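Local coordinates for protein sortase B (Listeria monocytogenes serovar 1/2a, PDB 5JCV) that anchors surface proteins to the bacterial cell wall by cleaving their C-terminal sorting signal and passing the thioester-held product on to the wall, at residues 129-141 and 152-164. Residues are numbered along the deposited sequence; the frame is centred on the assembly and turned at random. Where two conformers were deposited one is given.
Sequences FPETTDFEDYLQK and VKVSGKDRIITLS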
# COMPACT_ATOMS: atom_id res chain seq x y z
N PHE A 129 -8.90 -23.25 -3.70
CA PHE A 129 -8.65 -24.58 -3.13
C PHE A 129 -9.66 -24.85 -2.00
O PHE A 129 -9.40 -24.44 -0.87
CB PHE A 129 -7.21 -24.65 -2.61
CG PHE A 129 -6.19 -24.35 -3.67
CD1 PHE A 129 -5.80 -25.34 -4.58
CD2 PHE A 129 -5.66 -23.07 -3.81
CE1 PHE A 129 -4.90 -25.06 -5.60
CE2 PHE A 129 -4.75 -22.79 -4.82
CZ PHE A 129 -4.37 -23.78 -5.72
N PRO A 130 -10.82 -25.50 -2.32
CA PRO A 130 -11.89 -25.72 -1.31
C PRO A 130 -11.31 -26.11 0.04
O PRO A 130 -11.53 -25.41 1.03
CB PRO A 130 -12.72 -26.87 -1.90
CG PRO A 130 -12.49 -26.79 -3.37
CD PRO A 130 -11.21 -26.04 -3.64
N GLU A 131 -10.51 -27.18 0.03
CA GLU A 131 -9.89 -27.73 1.23
C GLU A 131 -8.39 -27.46 1.27
O GLU A 131 -7.77 -27.03 0.28
CB GLU A 131 -10.09 -29.25 1.25
CG GLU A 131 -11.40 -29.73 0.65
CD GLU A 131 -11.78 -31.12 1.12
OE1 GLU A 131 -11.72 -31.37 2.34
OE2 GLU A 131 -12.13 -31.97 0.26
N THR A 132 -7.80 -27.75 2.43
CA THR A 132 -6.36 -27.81 2.58
C THR A 132 -5.78 -29.02 1.81
O THR A 132 -4.63 -28.98 1.37
CB THR A 132 -6.00 -27.90 4.07
OG1 THR A 132 -6.50 -26.73 4.72
CG2 THR A 132 -4.48 -28.00 4.28
N THR A 133 -6.59 -30.06 1.64
CA THR A 133 -6.17 -31.25 0.90
C THR A 133 -6.04 -30.97 -0.61
O THR A 133 -5.27 -31.64 -1.30
CB THR A 133 -7.16 -32.42 1.10
OG1 THR A 133 -8.46 -32.05 0.63
CG2 THR A 133 -7.23 -32.81 2.58
N ASP A 134 -6.79 -29.99 -1.12
CA ASP A 134 -6.72 -29.64 -2.54
C ASP A 134 -5.40 -28.94 -2.88
O ASP A 134 -4.83 -29.17 -3.93
CB ASP A 134 -7.91 -28.77 -2.95
CG ASP A 134 -9.24 -29.48 -2.77
OD1 ASP A 134 -9.28 -30.73 -2.84
OD2 ASP A 134 -10.25 -28.79 -2.55
N PHE A 135 -4.92 -28.11 -1.97
CA PHE A 135 -3.65 -27.45 -2.14
C PHE A 135 -2.45 -28.39 -2.05
O PHE A 135 -1.40 -28.13 -2.64
CB PHE A 135 -3.53 -26.33 -1.14
CG PHE A 135 -2.42 -25.38 -1.44
CD1 PHE A 135 -2.35 -24.76 -2.69
CD2 PHE A 135 -1.44 -25.11 -0.49
CE1 PHE A 135 -1.32 -23.90 -2.97
CE2 PHE A 135 -0.41 -24.24 -0.76
CZ PHE A 135 -0.36 -23.62 -2.01
N GLU A 136 -2.61 -29.49 -1.31
CA GLU A 136 -1.54 -30.49 -1.23
C GLU A 136 -1.46 -31.33 -2.51
O GLU A 136 -0.36 -31.76 -2.89
CB GLU A 136 -1.70 -31.36 0.04
CG GLU A 136 -0.79 -32.59 0.15
CD GLU A 136 0.73 -32.32 0.11
OE1 GLU A 136 1.19 -31.16 0.22
OE2 GLU A 136 1.47 -33.32 -0.02
N ASP A 137 -2.61 -31.56 -3.16
CA ASP A 137 -2.66 -32.21 -4.48
C ASP A 137 -1.98 -31.30 -5.52
O ASP A 137 -1.20 -31.77 -6.36
CB ASP A 137 -4.10 -32.48 -4.97
CG ASP A 137 -4.98 -33.18 -3.93
OD1 ASP A 137 -4.48 -33.92 -3.07
OD2 ASP A 137 -6.21 -33.00 -4.00
N TYR A 138 -2.31 -30.01 -5.47
CA TYR A 138 -1.68 -28.98 -6.30
C TYR A 138 -0.15 -29.00 -6.15
O TYR A 138 0.58 -29.04 -7.14
CB TYR A 138 -2.27 -27.60 -5.98
CG TYR A 138 -1.65 -26.46 -6.74
CD1 TYR A 138 -2.23 -25.95 -7.89
CD2 TYR A 138 -0.49 -25.88 -6.30
CE1 TYR A 138 -1.64 -24.90 -8.58
CE2 TYR A 138 0.10 -24.83 -6.97
CZ TYR A 138 -0.46 -24.35 -8.11
OH TYR A 138 0.18 -23.30 -8.76
N LEU A 139 0.33 -29.03 -4.92
CA LEU A 139 1.77 -28.97 -4.67
C LEU A 139 2.49 -30.19 -5.18
O LEU A 139 3.59 -30.09 -5.70
CB LEU A 139 2.06 -28.78 -3.20
CG LEU A 139 1.62 -27.43 -2.64
CD1 LEU A 139 1.77 -27.40 -1.13
CD2 LEU A 139 2.39 -26.29 -3.30
N GLN A 140 1.86 -31.34 -5.00
CA GLN A 140 2.36 -32.58 -5.55
C GLN A 140 2.50 -32.47 -7.08
O GLN A 140 3.54 -32.82 -7.64
CB GLN A 140 1.41 -33.72 -5.15
CG GLN A 140 1.48 -35.00 -5.98
CD GLN A 140 2.79 -35.75 -5.79
OE1 GLN A 140 3.59 -35.44 -4.90
NE2 GLN A 140 3.01 -36.76 -6.64
N LYS A 141 1.48 -31.97 -7.76
CA LYS A 141 1.53 -31.87 -9.21
C LYS A 141 2.66 -30.94 -9.67
O LYS A 141 3.45 -31.33 -10.54
CB LYS A 141 0.19 -31.43 -9.81
CG LYS A 141 -0.92 -32.46 -9.63
CD LYS A 141 -1.93 -32.50 -10.78
CE LYS A 141 -3.07 -33.47 -10.48
NZ LYS A 141 -4.06 -33.64 -11.61
N VAL A 152 13.73 -27.79 -0.79
CA VAL A 152 12.71 -27.07 -0.06
C VAL A 152 11.47 -27.91 -0.04
O VAL A 152 10.89 -28.22 -1.10
CB VAL A 152 12.33 -25.71 -0.71
CG1 VAL A 152 11.19 -25.04 0.05
CG2 VAL A 152 13.54 -24.77 -0.78
N LYS A 153 11.06 -28.30 1.15
CA LYS A 153 9.78 -28.95 1.26
C LYS A 153 8.76 -27.89 1.63
O LYS A 153 9.09 -26.87 2.23
CB LYS A 153 9.79 -30.13 2.25
CG LYS A 153 8.79 -31.25 1.90
CD LYS A 153 8.86 -31.66 0.42
CE LYS A 153 7.88 -32.76 0.04
NZ LYS A 153 8.49 -34.10 0.21
N VAL A 154 7.52 -28.17 1.25
CA VAL A 154 6.41 -27.25 1.34
C VAL A 154 5.16 -28.12 1.50
O VAL A 154 5.05 -29.19 0.90
CB VAL A 154 6.34 -26.33 0.07
CG1 VAL A 154 6.48 -27.15 -1.19
CG2 VAL A 154 5.10 -25.45 0.02
N SER A 155 4.24 -27.66 2.34
CA SER A 155 3.05 -28.41 2.67
C SER A 155 1.82 -27.58 2.37
O SER A 155 1.89 -26.36 2.22
CB SER A 155 3.04 -28.82 4.17
OG SER A 155 2.61 -27.76 5.04
N GLY A 156 0.70 -28.26 2.36
CA GLY A 156 -0.59 -27.65 2.11
C GLY A 156 -0.94 -26.57 3.09
O GLY A 156 -1.91 -25.84 2.87
N LYS A 157 -0.17 -26.49 4.17
CA LYS A 157 -0.32 -25.44 5.17
C LYS A 157 0.43 -24.17 4.75
O LYS A 157 0.07 -23.08 5.17
CB LYS A 157 0.18 -25.95 6.53
CG LYS A 157 -0.51 -27.21 7.04
CD LYS A 157 -0.18 -27.47 8.50
CE LYS A 157 0.01 -28.95 8.81
NZ LYS A 157 0.66 -29.11 10.15
N ASP A 158 1.45 -24.30 3.90
CA ASP A 158 2.16 -23.11 3.42
C ASP A 158 1.32 -22.33 2.43
O ASP A 158 0.25 -22.79 2.00
CB ASP A 158 3.47 -23.51 2.75
CG ASP A 158 4.38 -24.28 3.66
OD1 ASP A 158 4.54 -23.87 4.81
OD2 ASP A 158 4.92 -25.32 3.23
N ARG A 159 1.83 -21.16 2.06
CA ARG A 159 1.29 -20.36 0.97
C ARG A 159 2.40 -19.98 0.01
O ARG A 159 3.54 -19.84 0.42
CB ARG A 159 0.68 -19.08 1.50
CG ARG A 159 -0.65 -19.26 2.16
CD ARG A 159 -1.18 -17.88 2.57
NE ARG A 159 -0.10 -17.18 3.27
CZ ARG A 159 0.18 -17.33 4.57
NH1 ARG A 159 -0.62 -18.09 5.33
NH2 ARG A 159 1.23 -16.69 5.09
N ILE A 160 2.06 -19.79 -1.27
CA ILE A 160 3.07 -19.58 -2.31
C ILE A 160 2.85 -18.39 -3.22
O ILE A 160 1.81 -17.74 -3.23
CB ILE A 160 3.24 -20.81 -3.21
CG1 ILE A 160 2.06 -20.96 -4.15
CG2 ILE A 160 3.43 -22.07 -2.38
CD1 ILE A 160 2.14 -22.23 -4.98
N ILE A 161 3.90 -18.09 -3.98
CA ILE A 161 3.85 -17.05 -4.98
C ILE A 161 4.41 -17.65 -6.27
O ILE A 161 5.37 -18.42 -6.24
CB ILE A 161 4.53 -15.76 -4.53
CG1 ILE A 161 4.78 -14.82 -5.71
CG2 ILE A 161 5.82 -16.07 -3.84
CD1 ILE A 161 4.97 -13.38 -5.31
N THR A 162 3.74 -17.32 -7.39
CA THR A 162 4.07 -17.85 -8.71
C THR A 162 4.43 -16.67 -9.58
O THR A 162 3.65 -15.70 -9.69
CB THR A 162 2.85 -18.58 -9.35
OG1 THR A 162 2.39 -19.61 -8.48
CG2 THR A 162 3.21 -19.21 -10.66
N LEU A 163 5.62 -16.75 -10.17
CA LEU A 163 5.99 -15.82 -11.19
C LEU A 163 5.82 -16.51 -12.55
O LEU A 163 6.31 -17.61 -12.75
CB LEU A 163 7.42 -15.37 -10.95
CG LEU A 163 7.75 -14.76 -9.61
CD1 LEU A 163 9.17 -14.29 -9.65
CD2 LEU A 163 6.89 -13.59 -9.17
N SER A 164 5.15 -15.85 -13.48
CA SER A 164 4.90 -16.44 -14.81
C SER A 164 4.94 -15.43 -15.93
O SER A 164 4.41 -14.31 -15.79
CB SER A 164 3.52 -17.05 -14.82
OG SER A 164 3.17 -17.65 -16.07
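Phe135 reaches from helix 132-141 into the chain that turns at Ser155-Asp158 and runs on into strand 160-164. Its CB leaves the helix toward that chain, and with CG anti to the backbone N (chi1 -166°) the ring extends away from the helix. CD2 lies 3.5 Å from Gly156 O, which sits at the ring edge, where the slightly positive C-H groups suit a carbonyl oxygen. CE2 comes within 3.2 Å of Asp158 O, met obliquely, and CZ ends 4.1 Å from Ile160 CG2. At the ring edge across from CE2, CD1 stands over the centre of the Phe129 ring. A flat ring thus fits between turn and strand, while Lys66 supplies the hydrogen bonds of both carbonyls.

Gly156, without a side chain, lets the type I turn press against the helix, its CA 4.5 Å from Glu136 CA. Glu136 OE1, buried here without a partner in the model, stays 3.6 Å from Gly156 N. Asp158 secures the turn by accepting from Ser155 N through OD2 (2.6 Å), while Ser155 OG receives Lys157 N in an ST turn. One helical turn beyond Phe135, branched Leu139 packs CD1 on Ser155 C and lies 4.0 Å from Val154 CG2 through the same methyl. Ile160 CD1 rests against the ring of Tyr138, whose OH is hydrogen-bonded to Tyr124 O and Gln180 NE2.

Helix 132-145, in the connection between strands 107-118 and 160-165 as in other class B sortases, packs against the approach to strand 160-165 of the sortase beta-barrel, which lies between strands 67-72 and 176-182.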